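Long-range contacts in putative NAD dependent dehydrogenase (Micromonospora echinospora, PDB 6NOR), which binds NAD and probably acts as an oxidoreductase of the GFO/IDH/MocA family in the biosynthesis of the antibiotic gentamicin: residues A[170-174]-A[201-206]; A[258-262]-A[274-278]; A[193-199]-A[250-254]. All coordinates share one frame; numbering follows the deposited sequence.

Overall arrangement
All three contacts belong to the half of the chain built on the large mixed sheet. Interaction 1 sits in the middle: its strand has strand 260-267 of interaction 2 on one side and strand 246-252 of interaction 3 on the other. The centre of interaction 1 lies about 12 Å from that of interaction 2 and about 11 Å from that of interaction 3. Backbone pairing joins them, with Phe-174 N 2.8 Å from Asp-250 O and Ala-173 N 3.1 Å from Thr-262 O. Toward the cofactor, the side chains of His-201 and Asp-197 each come within about 4 Å of NAD at their nearest atoms, and that of Glu-259 within about 7 Å.

Interaction 1: A[170-174]-A[201-206]; sequences VRVAF and HAVELC
With CG1 turned anti to its backbone N (chi1 -177°), Val-172 spreads both methyls over helix 199-209, while Phe-174, its CG likewise anti, carries its ring toward His-201. This is helix-on-sheet packing in the GFO/IDH/MocA C-terminal domain: the helix runs nearly antiparallel to strand 167-175, the short axes 8.1 Å apart at an angle of 155°. Val-172 is central to the contact. Its CG1 lies 3.9 Å from Ala-202 CB, and its CG2 reaches into the groove between Ala-202, Leu-205 and Cys-206, 3.9 Å from Leu-205 CB. Consistent with the small side chain of Ala-202, the CA atoms of Val-172 and Ala-202 are 5.5 Å apart. Arg-171 points to the other face of the sheet, where its NH2 forms a salt bridge with Asp-250.

At the end nearer the cofactor, Phe-174 CE2 meets His-201 CD2 at 3.8 Å. The histidine carbon sits beside the edge of the phenyl ring, near its plane, and the two rings are inclined at 46°. His-201 belongs to the NAD pocket: it touches the cofactor, packs edge-to-face with Phe-145, and has a weak hydrogen bond between NE2 and Lys-116 NZ. The Phe-174/His-201 pair thus joins this helix-on-sheet layer to the dinucleotide site, since His-201 belongs to both. At the other end the sulfur of Cys-206 lies between two valines, its SG 3.6 Å from Val-172 CG2 and 4.0 Å from Val-170 CG1.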
loop_
_atom_site.group_PDB
_atom_site.type_symbol
_atom_site.label_atom_id
_atom_site.label_comp_id
_atom_site.label_asym_id
_atom_site.label_seq_id
_atom_site.Cartn_x
_atom_site.Cartn_y
_atom_site.Cartn_z
ATOM N N VAL A 170 10.753 16.522 -9.800
ATOM C CA VAL A 170 9.849 16.675 -8.695
ATOM C C VAL A 170 8.449 16.672 -9.283
ATOM O O VAL A 170 8.237 17.150 -10.395
ATOM C CB VAL A 170 10.129 17.938 -7.880
ATOM C CG1 VAL A 170 9.976 19.196 -8.733
ATOM C CG2 VAL A 170 9.202 17.997 -6.676
ATOM N N ARG A 171 7.511 16.075 -8.563
ATOM C CA ARG A 171 6.155 15.988 -9.031
ATOM C C ARG A 171 5.178 16.181 -7.878
ATOM O O ARG A 171 5.314 15.566 -6.850
ATOM C CB ARG A 171 5.904 14.647 -9.710
ATOM C CG ARG A 171 4.441 14.371 -9.965
ATOM C CD ARG A 171 4.208 13.456 -11.168
ATOM N NE ARG A 171 2.818 13.539 -11.629
ATOM C CZ ARG A 171 1.831 12.823 -11.110
ATOM N NH1 ARG A 171 2.076 11.971 -10.114
ATOM N NH2 ARG A 171 0.608 12.953 -11.581
ATOM N N VAL A 172 4.209 17.058 -8.074
ATOM C CA VAL A 172 3.132 17.234 -7.132
ATOM C C VAL A 172 1.805 17.041 -7.832
ATOM O O VAL A 172 1.523 17.699 -8.812
ATOM C CB VAL A 172 3.130 18.619 -6.485
ATOM C CG1 VAL A 172 2.030 18.678 -5.470
ATOM C CG2 VAL A 172 4.466 18.912 -5.837
ATOM N N ALA A 173 1.002 16.121 -7.320
ATOM C CA ALA A 173 -0.317 15.873 -7.850
ATOM C C ALA A 173 -1.363 16.282 -6.842
ATOM O O ALA A 173 -1.276 15.935 -5.671
ATOM C CB ALA A 173 -0.472 14.396 -8.230
ATOM N N PHE A 174 -2.346 17.046 -7.279
ATOM C CA PHE A 174 -3.347 17.514 -6.330
ATOM C C PHE A 174 -4.729 17.451 -6.978
ATOM O O PHE A 174 -5.022 18.145 -7.940
ATOM C CB PHE A 174 -2.966 18.914 -5.804
ATOM C CG PHE A 174 -3.766 19.376 -4.599
ATOM C CD1 PHE A 174 -4.770 18.604 -4.062
ATOM C CD2 PHE A 174 -3.380 20.492 -3.903
ATOM C CE1 PHE A 174 -5.465 19.005 -2.955
ATOM C CE2 PHE A 174 -4.063 20.899 -2.767
ATOM C CZ PHE A 174 -5.114 20.150 -2.294
ATOM N N HIS A 201 -0.832 25.552 -4.526
ATOM C CA HIS A 201 -0.152 24.641 -3.621
ATOM C C HIS A 201 0.863 23.776 -4.296
ATOM O O HIS A 201 1.937 23.534 -3.763
ATOM C CB HIS A 201 -1.149 23.737 -2.946
ATOM C CG HIS A 201 -2.064 24.450 -2.024
ATOM N ND1 HIS A 201 -1.607 25.132 -0.922
ATOM C CD2 HIS A 201 -3.408 24.582 -2.020
ATOM C CE1 HIS A 201 -2.630 25.646 -0.272
ATOM N NE2 HIS A 201 -3.733 25.329 -0.921
ATOM N N ALA A 202 0.509 23.279 -5.462
ATOM C CA ALA A 202 1.383 22.364 -6.141
ATOM C C ALA A 202 2.687 23.094 -6.478
ATOM O O ALA A 202 3.772 22.566 -6.268
ATOM C CB ALA A 202 0.717 21.799 -7.388
ATOM N N VAL A 203 2.574 24.330 -6.954
ATOM C CA VAL A 203 3.767 25.081 -7.340
ATOM C C VAL A 203 4.601 25.442 -6.114
ATOM O O VAL A 203 5.809 25.329 -6.143
ATOM C CB VAL A 203 3.412 26.340 -8.129
ATOM C CG1 VAL A 203 4.640 27.189 -8.319
ATOM C CG2 VAL A 203 2.838 25.950 -9.491
ATOM N N GLU A 204 3.962 25.827 -5.021
ATOM C CA GLU A 204 4.715 26.145 -3.821
ATOM C C GLU A 204 5.462 24.897 -3.304
ATOM O O GLU A 204 6.646 24.976 -2.969
ATOM C CB GLU A 204 3.795 26.727 -2.734
ATOM C CG GLU A 204 4.538 27.337 -1.543
ATOM C CD GLU A 204 3.645 28.179 -0.608
ATOM O OE1 GLU A 204 2.404 28.083 -0.702
ATOM O OE2 GLU A 204 4.193 28.937 0.230
ATOM N N LEU A 205 4.777 23.753 -3.270
ATOM C CA LEU A 205 5.382 22.492 -2.830
ATOM C C LEU A 205 6.549 22.079 -3.704
ATOM O O LEU A 205 7.582 21.704 -3.181
ATOM C CB LEU A 205 4.355 21.374 -2.806
ATOM C CG LEU A 205 3.373 21.509 -1.650
ATOM C CD1 LEU A 205 2.138 20.627 -1.853
ATOM C CD2 LEU A 205 4.081 21.195 -0.330
ATOM N N CYS A 206 6.389 22.163 -5.026
ATOM C CA CYS A 206 7.486 21.856 -5.954
ATOM C C CYS A 206 8.753 22.662 -5.681
ATOM O O CYS A 206 9.823 22.086 -5.513
ATOM C CB CYS A 206 7.080 22.112 -7.405
ATOM S SG CYS A 206 6.282 20.780 -8.263
#

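Interaction 2: A[258-262]-A[274-278]; sequences GEQLT and ADLWQ
Thr-262 and Asp-275 form an antiparallel non-hydrogen-bonded pair, and beyond it the backbones draw apart, the last direct backbone bond running from Leu-276 N to Leu-261 O at 3.0 Å and almost straight (173°). In the widening gap sits a water that accepts from Leu-261 N and Trp-277 N. Asp-275 OD1 and Gln-278 OE1 also lie close to this water. Gln-278, bent at chi2 (70°), folds its amide back across the gap, and its NE2 donates to Glu-259 O at 2.9 Å, with the acceptor in the amide plane.

The indole of Trp-277 is covered on both faces. Over one lies Glu-259: its CB is 4.1 Å from the centroid of the five-membered ring, a CH-pi contact, and its extended chain carries the carboxylate across the ring, the two planes only 13° apart and OE2 3.5 Å from Trp-277 CE2. Leu-276 CD2 covers the opposite face near the rim and also meets Leu-261 CD2 at 4.0 Å. Leu-261 N approaches the indole edge.

Asp-275 OD1 accepts from Gln-278 N, met from above the carboxylate plane, which closes an Asx motif as the strand ends. The whole is the open end of the beta hairpin 260-267/270-275, whose outer strand pairs through Ala-274 with a strand of the third subunit and continues the sheet across the interface.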
loop_
_atom_site.group_PDB
_atom_site.type_symbol
_atom_site.label_atom_id
_atom_site.label_comp_id
_atom_site.label_asym_id
_atom_site.label_seq_id
_atom_site.Cartn_x
_atom_site.Cartn_y
_atom_site.Cartn_z
ATOM N N GLY A 258 -12.309 11.008 -3.510
ATOM C CA GLY A 258 -11.610 11.638 -2.403
ATOM C C GLY A 258 -10.375 12.409 -2.833
ATOM O O GLY A 258 -9.698 12.057 -3.791
ATOM N N GLU A 259 -10.116 13.492 -2.118
ATOM C CA GLU A 259 -8.913 14.295 -2.243
ATOM C C GLU A 259 -7.612 13.484 -2.331
ATOM O O GLU A 259 -7.413 12.537 -1.578
ATOM C CB GLU A 259 -8.842 15.237 -1.045
ATOM C CG GLU A 259 -8.402 16.643 -1.356
ATOM C CD GLU A 259 -8.555 17.550 -0.156
ATOM O OE1 GLU A 259 -8.185 18.739 -0.257
ATOM O OE2 GLU A 259 -9.047 17.070 0.892
ATOM N N GLN A 260 -6.741 13.858 -3.263
ATOM C CA GLN A 260 -5.411 13.253 -3.361
ATOM C C GLN A 260 -4.351 14.347 -3.329
ATOM O O GLN A 260 -4.445 15.329 -4.058
ATOM C CB GLN A 260 -5.224 12.437 -4.659
ATOM C CG GLN A 260 -6.228 11.363 -4.986
ATOM C CD GLN A 260 -5.923 10.705 -6.339
ATOM O OE1 GLN A 260 -4.868 10.925 -6.915
ATOM N NE2 GLN A 260 -6.851 9.910 -6.845
ATOM N N LEU A 261 -3.321 14.173 -2.517
ATOM C CA LEU A 261 -2.199 15.099 -2.561
ATOM C C LEU A 261 -0.895 14.353 -2.326
ATOM O O LEU A 261 -0.656 13.825 -1.251
ATOM C CB LEU A 261 -2.389 16.251 -1.540
ATOM C CG LEU A 261 -1.274 17.306 -1.453
ATOM C CD1 LEU A 261 -0.832 17.815 -2.825
ATOM C CD2 LEU A 261 -1.624 18.491 -0.513
ATOM N N THR A 262 -0.045 14.326 -3.342
ATOM C CA THR A 262 1.233 13.628 -3.254
ATOM C C THR A 262 2.428 14.455 -3.767
ATOM O O THR A 262 2.312 15.309 -4.647
ATOM C CB THR A 262 1.214 12.297 -4.041
ATOM O OG1 THR A 262 1.083 12.580 -5.432
ATOM C CG2 THR A 262 0.052 11.367 -3.605
ATOM N N ALA A 274 5.713 11.246 -0.579
ATOM C CA ALA A 274 4.844 11.428 0.567
ATOM C C ALA A 274 3.424 11.598 0.077
ATOM O O ALA A 274 3.178 12.214 -0.946
ATOM C CB ALA A 274 5.282 12.617 1.411
ATOM N N ASP A 275 2.497 11.026 0.821
ATOM C CA ASP A 275 1.103 10.982 0.450
ATOM C C ASP A 275 0.268 11.452 1.628
ATOM O O ASP A 275 0.239 10.805 2.675
ATOM C CB ASP A 275 0.739 9.550 0.038
ATOM C CG ASP A 275 -0.628 9.434 -0.571
ATOM O OD1 ASP A 275 -1.543 10.184 -0.168
ATOM O OD2 ASP A 275 -0.796 8.558 -1.448
ATOM N N LEU A 276 -0.414 12.572 1.463
ATOM C CA LEU A 276 -1.161 13.163 2.570
ATOM C C LEU A 276 -2.432 12.392 2.915
ATOM O O LEU A 276 -2.551 11.850 4.009
ATOM C CB LEU A 276 -1.513 14.611 2.258
ATOM C CG LEU A 276 -2.148 15.403 3.393
ATOM C CD1 LEU A 276 -1.235 15.406 4.602
ATOM C CD2 LEU A 276 -2.475 16.827 2.967
ATOM N N TRP A 277 -3.376 12.359 1.983
ATOM C CA TRP A 277 -4.698 11.781 2.232
ATOM C C TRP A 277 -4.760 10.254 2.119
ATOM O O TRP A 277 -5.559 9.639 2.812
ATOM C CB TRP A 277 -5.721 12.402 1.285
ATOM C CG TRP A 277 -5.767 13.885 1.442
ATOM C CD1 TRP A 277 -5.363 14.824 0.545
ATOM C CD2 TRP A 277 -6.178 14.592 2.605
ATOM N NE1 TRP A 277 -5.514 16.083 1.070
ATOM C CE2 TRP A 277 -6.013 15.966 2.339
ATOM C CE3 TRP A 277 -6.681 14.198 3.850
ATOM C CZ2 TRP A 277 -6.352 16.949 3.267
ATOM C CZ3 TRP A 277 -7.009 15.180 4.771
ATOM C CH2 TRP A 277 -6.843 16.538 4.471
ATOM N N GLN A 278 -3.916 9.647 1.274
ATOM C CA GLN A 278 -3.881 8.182 1.153
ATOM C C GLN A 278 -2.721 7.587 1.952
ATOM O O GLN A 278 -2.440 6.409 1.843
ATOM C CB GLN A 278 -3.770 7.727 -0.314
ATOM C CG GLN A 278 -5.022 7.937 -1.150
ATOM C CD GLN A 278 -5.305 9.410 -1.442
ATOM O OE1 GLN A 278 -4.470 10.122 -2.005
ATOM N NE2 GLN A 278 -6.482 9.870 -1.048
HETATM O O HOH W 1 -3.133 11.987 -1.034
#

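Interaction 3: A[193-199]-A[250-254]; sequences GALTDLG and DVSWA
The indole of Trp-253 lies with one face against the start of helix 194-197: Ala-194 CB stands almost on the normal of the five-membered ring, 3.8 Å from its centroid and 3° off axis, a CH-pi contact. Over the six-membered ring the same face meets backbone, Gly-193 CA coming 3.5 Å from Trp-253 CH2. Asp-197 lies at the nitrogen edge, its CG in the ring plane and the bonded OD2 tilted slightly out of it, and Trp-253 NE1 donates to Asp-197 OD2 at 3.0 Å with a bent N-H...O angle of 145°. The carboxylate stands at 61° to the indole and uses the anti lone pair of OD2, while OD1 has a long, weak ion pair with Lys-116.

Asp-197 holds its CG opposite the backbone N, which sets its carboxylate beside the ring. Leu-198 approaches the indole obliquely, its CD1 3.7 Å from Trp-253 CD1. From the strand, Val-251 packs against the helix: its CB meets Leu-198 CB at 3.8 Å, and its CG2 lies 3.6 Å from Ala-194 O, the carbonyl that accepts from both Leu-198 N and Gly-199 N. Gly-193 O likewise takes two amides, those of Thr-196 and Asp-197.

At the end of the strand, Ser-252 OG accepts from Ala-254 N in an ST turn. The arrangement packs a short helix, with Gly-193 at its N-cap, against the end of a sheet strand of the GFO/IDH/MocA C-terminal domain, beside the NAD pocket.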
loop_
_atom_site.group_PDB
_atom_site.type_symbol
_atom_site.label_atom_id
_atom_site.label_comp_id
_atom_site.label_asym_id
_atom_site.label_seq_id
_atom_site.Cartn_x
_atom_site.Cartn_y
_atom_site.Cartn_z
ATOM N N GLY A 193 -9.159 28.743 -12.450
ATOM C CA GLY A 193 -9.733 27.531 -11.905
ATOM C C GLY A 193 -8.744 26.708 -11.115
ATOM O O GLY A 193 -7.986 27.245 -10.322
ATOM N N ALA A 194 -8.732 25.405 -11.384
ATOM C CA ALA A 194 -7.894 24.443 -10.668
ATOM C C ALA A 194 -6.441 24.848 -10.619
ATOM O O ALA A 194 -5.750 24.579 -9.648
ATOM C CB ALA A 194 -8.012 23.053 -11.307
ATOM N N LEU A 195 -5.963 25.480 -11.676
ATOM C CA LEU A 195 -4.567 25.893 -11.727
ATOM C C LEU A 195 -4.282 26.988 -10.715
ATOM O O LEU A 195 -3.190 27.083 -10.179
ATOM C CB LEU A 195 -4.204 26.369 -13.128
ATOM C CG LEU A 195 -2.760 26.206 -13.556
ATOM C CD1 LEU A 195 -2.299 24.805 -13.227
ATOM C CD2 LEU A 195 -2.650 26.480 -15.045
ATOM N N THR A 196 -5.274 27.813 -10.431
ATOM C CA THR A 196 -5.103 28.820 -9.406
ATOM C C THR A 196 -5.383 28.241 -8.028
ATOM O O THR A 196 -4.668 28.494 -7.075
ATOM C CB THR A 196 -6.042 30.017 -9.649
ATOM O OG1 THR A 196 -5.769 30.553 -10.937
ATOM C CG2 THR A 196 -5.849 31.105 -8.583
ATOM N N ASP A 197 -6.460 27.482 -7.932
ATOM C CA ASP A 197 -6.974 27.000 -6.653
ATOM C C ASP A 197 -6.052 25.922 -6.069
ATOM O O ASP A 197 -5.704 25.975 -4.909
ATOM C CB ASP A 197 -8.394 26.471 -6.852
ATOM C CG ASP A 197 -9.022 25.938 -5.580
ATOM O OD1 ASP A 197 -8.830 26.539 -4.507
ATOM O OD2 ASP A 197 -9.715 24.900 -5.651
ATOM N N LEU A 198 -5.662 24.951 -6.894
ATOM C CA LEU A 198 -4.844 23.825 -6.457
ATOM C C LEU A 198 -3.405 24.017 -6.897
ATOM O O LEU A 198 -2.471 23.607 -6.218
ATOM C CB LEU A 198 -5.380 22.500 -7.014
ATOM C CG LEU A 198 -6.847 22.201 -6.717
ATOM C CD1 LEU A 198 -7.258 20.902 -7.355
ATOM C CD2 LEU A 198 -7.124 22.152 -5.233
ATOM N N GLY A 199 -3.242 24.656 -8.045
ATOM C CA GLY A 199 -1.935 24.849 -8.622
ATOM C C GLY A 199 -1.102 25.754 -7.755
ATOM O O GLY A 199 0.107 25.646 -7.763
ATOM N N ASP A 250 0.308 18.472 -11.414
ATOM C CA ASP A 250 -0.876 17.854 -11.985
ATOM C C ASP A 250 -2.037 18.206 -11.059
ATOM O O ASP A 250 -2.059 17.776 -9.922
ATOM C CB ASP A 250 -0.655 16.339 -12.095
ATOM C CG ASP A 250 -1.809 15.590 -12.749
ATOM O OD1 ASP A 250 -2.969 16.054 -12.707
ATOM O OD2 ASP A 250 -1.548 14.486 -13.277
ATOM N N VAL A 251 -2.977 19.021 -11.521
ATOM C CA VAL A 251 -4.109 19.386 -10.677
ATOM C C VAL A 251 -5.434 19.166 -11.385
ATOM O O VAL A 251 -5.524 19.253 -12.591
ATOM C CB VAL A 251 -4.025 20.850 -10.207
ATOM C CG1 VAL A 251 -2.716 21.099 -9.428
ATOM C CG2 VAL A 251 -4.193 21.820 -11.382
ATOM N N SER A 252 -6.471 18.869 -10.623
ATOM C CA SER A 252 -7.754 18.552 -11.208
ATOM C C SER A 252 -8.876 18.772 -10.225
ATOM O O SER A 252 -8.734 18.471 -9.048
ATOM C CB SER A 252 -7.782 17.102 -11.691
ATOM O OG SER A 252 -9.057 16.773 -12.194
ATOM N N TRP A 253 -9.986 19.291 -10.741
ATOM C CA TRP A 253 -11.245 19.431 -10.021
ATOM C C TRP A 253 -12.231 18.331 -10.389
ATOM O O TRP A 253 -13.339 18.309 -9.898
ATOM C CB TRP A 253 -11.901 20.764 -10.335
ATOM C CG TRP A 253 -11.426 21.959 -9.575
ATOM C CD1 TRP A 253 -10.582 21.997 -8.496
ATOM C CD2 TRP A 253 -11.776 23.302 -9.854
ATOM N NE1 TRP A 253 -10.404 23.286 -8.080
ATOM C CE2 TRP A 253 -11.126 24.112 -8.901
ATOM C CE3 TRP A 253 -12.597 23.906 -10.809
ATOM C CZ2 TRP A 253 -11.271 25.498 -8.881
ATOM C CZ3 TRP A 253 -12.731 25.284 -10.793
ATOM C CH2 TRP A 253 -12.078 26.061 -9.835
ATOM N N ALA A 254 -11.839 17.426 -11.274
ATOM C CA ALA A 254 -12.806 16.470 -11.790
ATOM C C ALA A 254 -12.450 15.052 -11.395
ATOM O O ALA A 254 -12.815 14.097 -12.082
ATOM C CB ALA A 254 -12.910 16.591 -13.293
#